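Side-chain contacts in bottromycin amidohydrolase (PDB 6I5S), which probably hydrolyses a thiazoline-containing amide intermediate at two zinc ions, acting as gatekeeper of bottromycin biosynthesis: residues V25-L28 with E29-A32; G163-D166 with V167-V171; L240-A243 with E244-D247; I332-A335 with L336-G340; P358-H361 with K362-E366. One frame throughout, in Å; residues are numbered along the deposited sequence.

Interaction 1: residues V25-L28 with E29-A32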
# COMPACT_ATOMS: atom_id res chain seq x y z
N VAL A 25 0.07 -12.90 -16.40
CA VAL A 25 -0.58 -11.93 -17.30
C VAL A 25 -1.72 -12.59 -18.04
O VAL A 25 -2.83 -12.04 -18.16
CB VAL A 25 0.45 -11.34 -18.27
CG1 VAL A 25 -0.23 -10.40 -19.28
CG2 VAL A 25 1.51 -10.57 -17.53
N ALA A 26 -1.46 -13.78 -18.57
CA ALA A 26 -2.50 -14.50 -19.29
C ALA A 26 -3.73 -14.73 -18.40
O ALA A 26 -4.87 -14.58 -18.86
CB ALA A 26 -1.95 -15.84 -19.79
N ALA A 27 -3.51 -15.12 -17.14
CA ALA A 27 -4.64 -15.32 -16.22
C ALA A 27 -5.42 -14.03 -16.01
O ALA A 27 -6.67 -14.05 -16.04
CB ALA A 27 -4.16 -15.89 -14.90
N LEU A 28 -4.72 -12.90 -15.82
CA LEU A 28 -5.39 -11.62 -15.55
C LEU A 28 -6.12 -11.14 -16.81
O LEU A 28 -7.20 -10.56 -16.72
CB LEU A 28 -4.39 -10.58 -15.05
CG LEU A 28 -3.62 -10.90 -13.76
CD1 LEU A 28 -2.71 -9.80 -13.48
CD2 LEU A 28 -4.60 -11.02 -12.65
N GLU A 29 -5.57 -11.44 -17.98
CA GLU A 29 -6.28 -11.12 -19.25
C GLU A 29 -7.55 -11.93 -19.40
O GLU A 29 -8.59 -11.38 -19.78
CB GLU A 29 -5.35 -11.36 -20.42
CG GLU A 29 -4.24 -10.34 -20.49
CD GLU A 29 -3.38 -10.44 -21.77
OE1 GLU A 29 -3.51 -11.41 -22.54
OE2 GLU A 29 -2.56 -9.52 -22.00
N ARG A 30 -7.51 -13.23 -19.08
CA ARG A 30 -8.71 -14.07 -19.19
C ARG A 30 -9.79 -13.60 -18.24
O ARG A 30 -10.97 -13.55 -18.61
CB ARG A 30 -8.38 -15.54 -18.88
CG ARG A 30 -7.65 -16.27 -20.00
CD ARG A 30 -7.57 -17.82 -19.76
NE ARG A 30 -7.02 -18.14 -18.43
CZ ARG A 30 -5.73 -18.33 -18.18
NH1 ARG A 30 -4.84 -18.27 -19.16
NH2 ARG A 30 -5.32 -18.58 -16.94
N LEU A 31 -9.41 -13.25 -17.01
CA LEU A 31 -10.37 -12.77 -16.03
C LEU A 31 -11.04 -11.47 -16.47
O LEU A 31 -12.18 -11.22 -16.07
CB LEU A 31 -9.67 -12.60 -14.65
CG LEU A 31 -9.28 -13.95 -14.04
CD1 LEU A 31 -8.26 -13.72 -12.91
CD2 LEU A 31 -10.48 -14.75 -13.52
N ALA A 32 -10.37 -10.65 -17.33
CA ALA A 32 -10.95 -9.37 -17.72
C ALA A 32 -12.09 -9.55 -18.71
O ALA A 32 -12.81 -8.59 -18.99
CB ALA A 32 -9.85 -8.48 -18.26
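Helix 23-31, near the N-terminal end of the modelled chain, joins Val25 to Glu29 and Ala26 and Ala27 to Arg30 over its last two turns. The backbone is regular here. Glu29 N donates to Val25 O at 2.8 Å. Arg30 N to Ala26 O and Leu31 N to Ala27 O follow in the same i to i+4 pattern. Ala32 N to Leu28 O is weak, with an N-H...O angle of 128°. One flank of the helix is apolar: Val25 and Leu28 rest on Val100 of helix 100-108, and Ala27 and Leu31 on Leu440 and Leu437 of helix 431-444. The opening of the helix is held by Asp22, which accepts from Val25 N. The charged side chains lie back along the helix. Glu29 crosses Val25 at a slant, with its carboxylate OE2 3.7 Å from Val25 CG1. Its CG also comes within 3.2 Å of Val25 O. Arg30 does something different. Its chain bends at chi3 (-53°), which folds the guanidinium back over the preceding turn. One face then lies over Ala27 CA and Ala26 O, both near the rim of the group. No N-H is aimed at that oxygen. Arg30 NH2 comes closest to the backbone at Ala27 CA, 3.4 Å away, and touches Ala27 CB at 3.6 Å.

Interaction 2: residues G163-D166 with V167-V171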
# COMPACT_ATOMS: atom_id res chain seq x y z
N GLY A 163 17.14 23.65 -8.58
CA GLY A 163 16.70 25.01 -8.88
C GLY A 163 15.32 24.98 -9.50
O GLY A 163 14.74 23.92 -9.69
N MET A 164 14.84 26.17 -9.87
CA MET A 164 13.46 26.34 -10.33
C MET A 164 13.24 25.65 -11.67
O MET A 164 12.19 25.04 -11.90
CB MET A 164 13.14 27.84 -10.44
CG MET A 164 12.67 28.50 -9.15
SD MET A 164 12.91 30.30 -9.09
CE MET A 164 11.82 30.76 -7.74
N ARG A 165 14.23 25.70 -12.54
CA ARG A 165 14.06 25.07 -13.86
C ARG A 165 13.93 23.56 -13.73
O ARG A 165 13.11 22.94 -14.42
CB ARG A 165 15.21 25.42 -14.80
CG ARG A 165 15.03 24.78 -16.18
CD ARG A 165 15.91 25.38 -17.24
NE ARG A 165 15.37 25.10 -18.57
CZ ARG A 165 14.50 25.89 -19.21
NH1 ARG A 165 14.08 27.03 -18.67
NH2 ARG A 165 14.08 25.53 -20.41
N ASP A 166 14.72 22.95 -12.84
CA ASP A 166 14.58 21.53 -12.59
C ASP A 166 13.19 21.21 -12.05
O ASP A 166 12.59 20.18 -12.42
CB ASP A 166 15.63 21.05 -11.59
CG ASP A 166 17.05 21.15 -12.11
OD1 ASP A 166 17.25 21.12 -13.36
OD2 ASP A 166 17.97 21.25 -11.25
N VAL A 167 12.67 22.05 -11.13
CA VAL A 167 11.32 21.84 -10.60
C VAL A 167 10.28 21.93 -11.72
O VAL A 167 9.33 21.14 -11.80
CB VAL A 167 11.00 22.86 -9.48
CG1 VAL A 167 9.49 22.87 -9.13
CG2 VAL A 167 11.81 22.52 -8.19
N ALA A 168 10.42 22.92 -12.58
CA ALA A 168 9.45 23.10 -13.66
C ALA A 168 9.39 21.86 -14.56
O ALA A 168 8.31 21.47 -15.03
CB ALA A 168 9.84 24.36 -14.45
N LYS A 169 10.54 21.25 -14.85
CA LYS A 169 10.58 20.08 -15.71
C LYS A 169 9.82 18.91 -15.11
O LYS A 169 9.28 18.07 -15.84
CB LYS A 169 12.02 19.67 -16.01
CG LYS A 169 12.86 20.61 -16.94
CD LYS A 169 14.29 19.97 -17.05
CE LYS A 169 15.23 20.76 -17.86
NZ LYS A 169 16.57 20.10 -17.87
N VAL A 170 9.80 18.79 -13.78
CA VAL A 170 9.03 17.73 -13.17
C VAL A 170 7.54 18.01 -13.28
O VAL A 170 6.76 17.12 -13.62
CB VAL A 170 9.47 17.51 -11.72
CG1 VAL A 170 8.61 16.43 -11.04
CG2 VAL A 170 10.93 17.21 -11.68
N VAL A 171 7.14 19.24 -12.99
CA VAL A 171 5.75 19.64 -13.16
C VAL A 171 5.29 19.41 -14.62
O VAL A 171 4.17 18.93 -14.86
CB VAL A 171 5.58 21.10 -12.70
CG1 VAL A 171 4.24 21.69 -13.12
CG2 VAL A 171 5.70 21.24 -11.13
O HOH W 1 17.40 19.00 -14.91
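Lys169 runs back along the helix surface beside Arg165 and Asp166, one turn earlier. Its chain is fully extended beyond CG. With CG set beside its own backbone N (chi1 -71°), the start of the chain passes over Arg165 O, and Lys169 CG lies 3.4 Å from that oxygen. Farther out, Lys169 CE comes within 4.4 Å of Arg165 CG, a loose apolar touch. The two positive ends stay apart, with Arg165 NE 5.2 Å from Lys169 NZ. Asp166 also lies near the end of the lysine. Its OD1 is 4.7 Å from Lys169 NZ, too far for a direct bond, and a water fills the step. The water donates to Asp166 OD1 at 2.6 Å and accepts from Lys169 NZ at 3.3 Å. The other carboxylate oxygen, Asp166 OD2, accepts from the backbone N of Ser162, so the carboxylate is held at both oxygens. This is the first turn of helix 164-177, with Gly163 at the N-cap position. A carboxylate close to the start of a helix would probably be favoured by the helix dipole as well as by the nearby lysine. Gly163 O accepts from Val167 N, and Met164 O accepts from Ala168 N. Val167 CG2 sits 3.6 Å from Gly163 O. The same valine is buried against Val192 and Leu196 of helix 190-203, while Val170 packs on Ile182. Val170 N reaches Asp166 O only weakly, at 3.4 Å.

Interaction 3: residues L240-A243 with E244-D247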
# COMPACT_ATOMS: atom_id res chain seq x y z
N LEU A 240 22.14 6.54 7.96
CA LEU A 240 23.33 6.43 8.81
C LEU A 240 24.01 5.09 8.60
O LEU A 240 23.39 4.14 8.09
CB LEU A 240 22.96 6.57 10.30
CG LEU A 240 22.22 7.87 10.64
CD1 LEU A 240 21.56 7.78 11.98
CD2 LEU A 240 23.19 9.06 10.57
N PRO A 241 25.28 4.96 9.02
CA PRO A 241 25.91 3.63 9.05
C PRO A 241 25.10 2.63 9.86
O PRO A 241 24.48 2.97 10.88
CB PRO A 241 27.27 3.90 9.71
CG PRO A 241 27.52 5.36 9.51
CD PRO A 241 26.17 6.01 9.53
N ALA A 242 25.12 1.37 9.41
CA ALA A 242 24.30 0.34 10.04
C ALA A 242 24.51 0.24 11.55
O ALA A 242 23.56 -0.01 12.30
CB ALA A 242 24.57 -1.01 9.38
N ALA A 243 25.74 0.47 12.02
CA ALA A 243 26.06 0.25 13.43
C ALA A 243 25.50 1.33 14.33
O ALA A 243 25.42 1.13 15.55
CB ALA A 243 27.57 0.18 13.61
N GLU A 244 25.12 2.48 13.78
CA GLU A 244 24.58 3.58 14.57
C GLU A 244 23.08 3.74 14.44
O GLU A 244 22.52 4.52 15.21
CB GLU A 244 25.23 4.90 14.15
CG GLU A 244 26.70 5.00 14.45
CD GLU A 244 27.30 6.32 13.96
OE1 GLU A 244 26.65 7.00 13.15
OE2 GLU A 244 28.42 6.67 14.40
N ARG A 245 22.42 3.02 13.50
CA ARG A 245 21.04 3.34 13.14
C ARG A 245 20.09 3.23 14.32
O ARG A 245 19.22 4.08 14.51
CB ARG A 245 20.55 2.43 12.01
CG ARG A 245 21.29 2.66 10.73
CD ARG A 245 20.81 1.76 9.62
NE ARG A 245 21.65 1.93 8.44
CZ ARG A 245 21.71 1.05 7.45
NH1 ARG A 245 20.98 -0.06 7.52
NH2 ARG A 245 22.51 1.28 6.42
N TRP A 246 20.17 2.12 15.06
CA TRP A 246 19.14 1.86 16.06
C TRP A 246 19.42 2.62 17.35
O TRP A 246 18.47 3.03 18.03
CB TRP A 246 19.01 0.33 16.26
CG TRP A 246 18.64 -0.32 14.87
CD1 TRP A 246 19.50 -0.98 14.00
CD2 TRP A 246 17.38 -0.29 14.20
NE1 TRP A 246 18.84 -1.36 12.88
CE2 TRP A 246 17.54 -0.93 12.96
CE3 TRP A 246 16.12 0.23 14.52
CZ2 TRP A 246 16.52 -1.07 12.07
CZ3 TRP A 246 15.12 0.09 13.64
CH2 TRP A 246 15.31 -0.54 12.42
N ASP A 247 20.70 2.85 17.67
CA ASP A 247 21.07 3.81 18.71
C ASP A 247 20.51 5.20 18.39
O ASP A 247 20.02 5.90 19.27
CB ASP A 247 22.59 3.89 18.84
CG ASP A 247 23.21 2.63 19.41
OD1 ASP A 247 22.48 1.76 19.93
OD2 ASP A 247 24.45 2.53 19.36
O HOH W 2 22.85 0.78 16.20
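The Arg245 guanidinium has Ala242 CA over one face, near the rim, and Leu240 O at its edge. The oxygen lies 2° out of the guanidinium plane. Arg245 NE donates to Leu240 O at 2.8 Å with an almost straight N-H...O angle of 172°. NH2 adds a weak bond to the same oxygen at 3.4 Å. The chain is extended from CG to NE, and its CG passes 3.2 Å from Pro241 O. Arg245 CB in turn lies over one face of the Trp246 ring, toward the rim. Glu244 lies alongside Pro241, with OE1 3.8 Å from Pro241 CD. Its backbone N bonds to Pro241 O, approaching from above the carbonyl plane. A water donates to Ala243 O and accepts from Trp246 N, linking Ala243 to the first turn of helix 245-254. With an alanine here in place of the arginine, Leu240 O loses both side-chain donors, and the loop before the helix would probably be freer to move. Trp246 and Asp247 join this end to helix 316-338, where Asp247 pairs with Arg321. Arginine thus acts here as a donor to a backbone carbonyl, tying the incoming loop to the start of the helix at the surface.

Interaction 4: residues I332-A335 with L336-G340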
# COMPACT_ATOMS: atom_id res chain seq x y z
N ILE A 332 3.42 5.79 18.51
CA ILE A 332 3.44 7.16 17.99
C ILE A 332 2.37 7.33 16.91
O ILE A 332 1.63 8.33 16.92
CB ILE A 332 4.82 7.52 17.44
CG1 ILE A 332 5.83 7.62 18.59
CG2 ILE A 332 4.73 8.85 16.68
CD1 ILE A 332 7.25 7.82 18.14
N ALA A 333 2.24 6.34 16.02
CA ALA A 333 1.18 6.33 15.00
C ALA A 333 -0.19 6.40 15.66
O ALA A 333 -1.04 7.19 15.25
CB ALA A 333 1.31 5.09 14.11
N ARG A 334 -0.40 5.62 16.75
CA ARG A 334 -1.69 5.68 17.44
C ARG A 334 -1.92 7.05 18.06
O ARG A 334 -3.02 7.61 17.97
CB ARG A 334 -1.81 4.62 18.54
CG ARG A 334 -3.19 4.71 19.28
CD ARG A 334 -3.37 3.66 20.34
NE ARG A 334 -2.34 3.73 21.37
CZ ARG A 334 -2.38 3.06 22.51
NH1 ARG A 334 -3.42 2.28 22.80
NH2 ARG A 334 -1.39 3.17 23.38
N ALA A 335 -0.88 7.61 18.66
CA ALA A 335 -1.03 8.91 19.31
C ALA A 335 -1.33 10.00 18.29
O ALA A 335 -2.11 10.92 18.55
CB ALA A 335 0.25 9.24 20.10
N LEU A 336 -0.72 9.89 17.10
CA LEU A 336 -1.04 10.82 16.02
C LEU A 336 -2.51 10.72 15.61
O LEU A 336 -3.19 11.75 15.43
CB LEU A 336 -0.10 10.53 14.84
CG LEU A 336 1.32 11.08 14.95
CD1 LEU A 336 2.26 10.46 13.89
CD2 LEU A 336 1.27 12.59 14.79
N ALA A 337 -3.03 9.49 15.47
CA ALA A 337 -4.43 9.31 15.13
C ALA A 337 -5.33 9.94 16.19
O ALA A 337 -6.32 10.61 15.87
CB ALA A 337 -4.74 7.84 14.97
N GLU A 338 -4.97 9.78 17.46
CA GLU A 338 -5.75 10.37 18.54
C GLU A 338 -5.69 11.89 18.51
O GLU A 338 -6.63 12.55 18.96
CB GLU A 338 -5.27 9.84 19.90
CG GLU A 338 -5.79 8.44 20.21
CD GLU A 338 -5.02 7.74 21.32
OE1 GLU A 338 -4.14 8.38 21.95
OE2 GLU A 338 -5.28 6.54 21.57
N GLU A 339 -4.62 12.47 17.97
CA GLU A 339 -4.59 13.94 17.79
C GLU A 339 -5.30 14.39 16.52
O GLU A 339 -5.38 15.59 16.28
CB GLU A 339 -3.14 14.46 17.76
CG GLU A 339 -2.37 14.27 19.04
CD GLU A 339 -2.87 15.16 20.14
OE1 GLU A 339 -3.49 16.20 19.83
OE2 GLU A 339 -2.63 14.82 21.31
N GLY A 340 -5.79 13.47 15.70
CA GLY A 340 -6.54 13.83 14.51
C GLY A 340 -5.81 13.62 13.20
O GLY A 340 -6.35 14.02 12.16
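Arg334 and Glu338 lie side by side and point the same way, one turn apart on the helix. The contact is made by the arginine's aliphatic part: Glu338 OE2 sits 3.6 Å from Arg334 CG and 3.7 Å from Arg334 CD. The charged ends do not pair directly. OE2 is 4.1 Å from Arg334 NE but well out of the guanidinium plane, and no N-H points at it. The two flat groups are turned 34° apart. The attraction is therefore one of nearby charges, without a salt bridge. The bend of Arg334 at chi3 (59°) turns its guanidinium away from the carboxylate. A leucine here removes the positive charge, and the Glu338 carboxylate would probably lose the attraction that helps to keep it alongside.

On another side of the helix, Ile332 and Leu336 also run side by side, with CG2 of the first 4.1 Å from CD1 of the second. Leu336 packs further on Leu261 and Ala264 of a loop. Behind these side chains is regular backbone. Leu336 N, Ala337 N and Glu338 N each donate four residues back, to Ile332 O, Ala333 O and Arg334 O. Glu339 N still reaches Ala335 O at 3.0 Å, though with a more bent N-H...O angle. Gly340 N then turns back to Ala337 O at 2.9 Å. Gly340 has a positive phi of 107°, where a CB would press on the preceding carbonyl O, and its backbone also bonds to Gly266. This is a Schellman motif, the C-terminal end of helix 316-338.

Interaction 5: residues P358-H361 with K362-E366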
# COMPACT_ATOMS: atom_id res chain seq x y z
N PRO A 358 0.20 -10.02 1.39
CA PRO A 358 0.17 -10.33 2.83
C PRO A 358 0.69 -9.21 3.70
O PRO A 358 0.19 -9.02 4.81
CB PRO A 358 1.07 -11.58 2.95
CG PRO A 358 1.23 -12.08 1.57
CD PRO A 358 1.03 -10.96 0.63
N SER A 359 1.68 -8.44 3.22
CA SER A 359 2.26 -7.36 4.01
C SER A 359 1.23 -6.28 4.33
O SER A 359 1.35 -5.57 5.35
CB SER A 359 3.46 -6.73 3.27
OG SER A 359 3.10 -6.15 2.03
N PHE A 360 0.23 -6.13 3.47
CA PHE A 360 -0.84 -5.18 3.76
C PHE A 360 -1.53 -5.55 5.07
O PHE A 360 -1.79 -4.69 5.94
CB PHE A 360 -1.85 -5.15 2.61
CG PHE A 360 -2.91 -4.12 2.78
CD1 PHE A 360 -2.61 -2.81 2.54
CD2 PHE A 360 -4.16 -4.44 3.29
CE1 PHE A 360 -3.56 -1.81 2.72
CE2 PHE A 360 -5.13 -3.45 3.45
CZ PHE A 360 -4.81 -2.13 3.18
N HIS A 361 -1.88 -6.83 5.21
CA HIS A 361 -2.50 -7.31 6.44
C HIS A 361 -1.52 -7.33 7.60
O HIS A 361 -1.95 -7.19 8.75
CB HIS A 361 -3.18 -8.66 6.13
CG HIS A 361 -4.28 -8.46 5.16
ND1 HIS A 361 -5.49 -7.92 5.54
CD2 HIS A 361 -4.31 -8.56 3.81
CE1 HIS A 361 -6.24 -7.74 4.46
NE2 HIS A 361 -5.53 -8.10 3.40
N LYS A 362 -0.23 -7.51 7.35
CA LYS A 362 0.75 -7.32 8.43
C LYS A 362 0.76 -5.89 8.94
O LYS A 362 0.94 -5.67 10.16
CB LYS A 362 2.15 -7.70 7.98
CG LYS A 362 2.37 -9.18 7.74
CD LYS A 362 3.84 -9.47 7.73
CE LYS A 362 4.13 -10.89 7.43
NZ LYS A 362 5.58 -11.23 7.67
N GLU A 363 0.53 -4.92 8.06
CA GLU A 363 0.52 -3.54 8.50
C GLU A 363 -0.76 -3.24 9.27
O GLU A 363 -0.71 -2.55 10.29
CB GLU A 363 0.65 -2.59 7.31
CG GLU A 363 0.67 -1.07 7.71
CD GLU A 363 1.84 -0.67 8.50
OE1 GLU A 363 2.69 -1.56 8.76
OE2 GLU A 363 1.93 0.56 8.92
N ILE A 364 -1.91 -3.82 8.85
CA ILE A 364 -3.10 -3.75 9.70
C ILE A 364 -2.81 -4.34 11.08
O ILE A 364 -3.19 -3.77 12.11
CB ILE A 364 -4.30 -4.45 9.04
CG1 ILE A 364 -4.78 -3.55 7.86
CG2 ILE A 364 -5.44 -4.70 10.03
CD1 ILE A 364 -5.79 -4.23 6.99
N ALA A 365 -2.09 -5.45 11.11
CA ALA A 365 -1.76 -6.07 12.41
C ALA A 365 -0.85 -5.16 13.25
O ALA A 365 -1.04 -5.03 14.46
CB ALA A 365 -1.10 -7.43 12.17
N GLU A 366 0.16 -4.52 12.64
CA GLU A 366 0.98 -3.56 13.38
C GLU A 366 0.14 -2.44 13.98
O GLU A 366 0.35 -2.06 15.14
CB GLU A 366 2.05 -2.93 12.48
CG GLU A 366 3.17 -3.85 12.00
CD GLU A 366 4.27 -4.11 12.99
OE1 GLU A 366 4.39 -3.34 13.96
OE2 GLU A 366 5.05 -5.09 12.79
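Phe360 CG stands anti to the backbone N (chi1 -175°), while His361 CG stands beside its own N (chi1 -64°). These torsions bring both rings within touch of Ile364, whose chain runs out to CD1 with CG1 anti to the carbonyl carbon. CD1 is the meeting point. It lies 3.7 Å from Phe360 CE2 and 4.0 Å from His361 ND1. It approaches each ring obliquely. Phe360 and Ile364 cross at a slant, whereas His361 and Ile364 lie side by side. The rings also touch each other, with Phe360 CD2 over one face of His361, near the rim. Both imidazole nitrogens have partners: NE2 bonds to His109 O, and ND1 to a glycerol probably from the crystallisation liquor. Behind the side chains, Lys362 N donates to Pro358 O at 3.0 Å. Ile364 N bonds to Phe360 O and Ala365 N to His361 O. Glu363 N donates to Ser359 O at 2.9 Å and weakly to Phe360 O at 3.2 Å. Lys362 CG passes 3.7 Å from Pro358 O before its end leaves for Asp458 and Phe285 O. The Glu363 carboxylate accepts from the backbone N atoms of Leu273 and Val274 at the start of helix 273-280. Helix 358-369 thus lies between two helices: Lys362 and Glu366 touch helix 273-280, while Phe360 and Ile364 pack on Ala381 and Val377 of helix 374-381.

The five contacts follow one another along the chain. None nests in or crosses another, and each is local, so none closes a long loop. Interaction 1 lies on helix 23-31, which packs on helices 100-108 and 431-444. Interaction 2 opens helix 164-177, set against helix 190-203. Interaction 3 ties a loop to the start of helix 245-254. Its Asp247 reaches helix 316-338, whose C-terminal end is interaction 4. Interaction 5 lies on helix 358-369, between helices 273-280 and 374-381. Interactions 4 and 5 have centres about 18 Å apart; those of interactions 1 and 3 are about 45 Å apart, on opposite sides of the chain's centre.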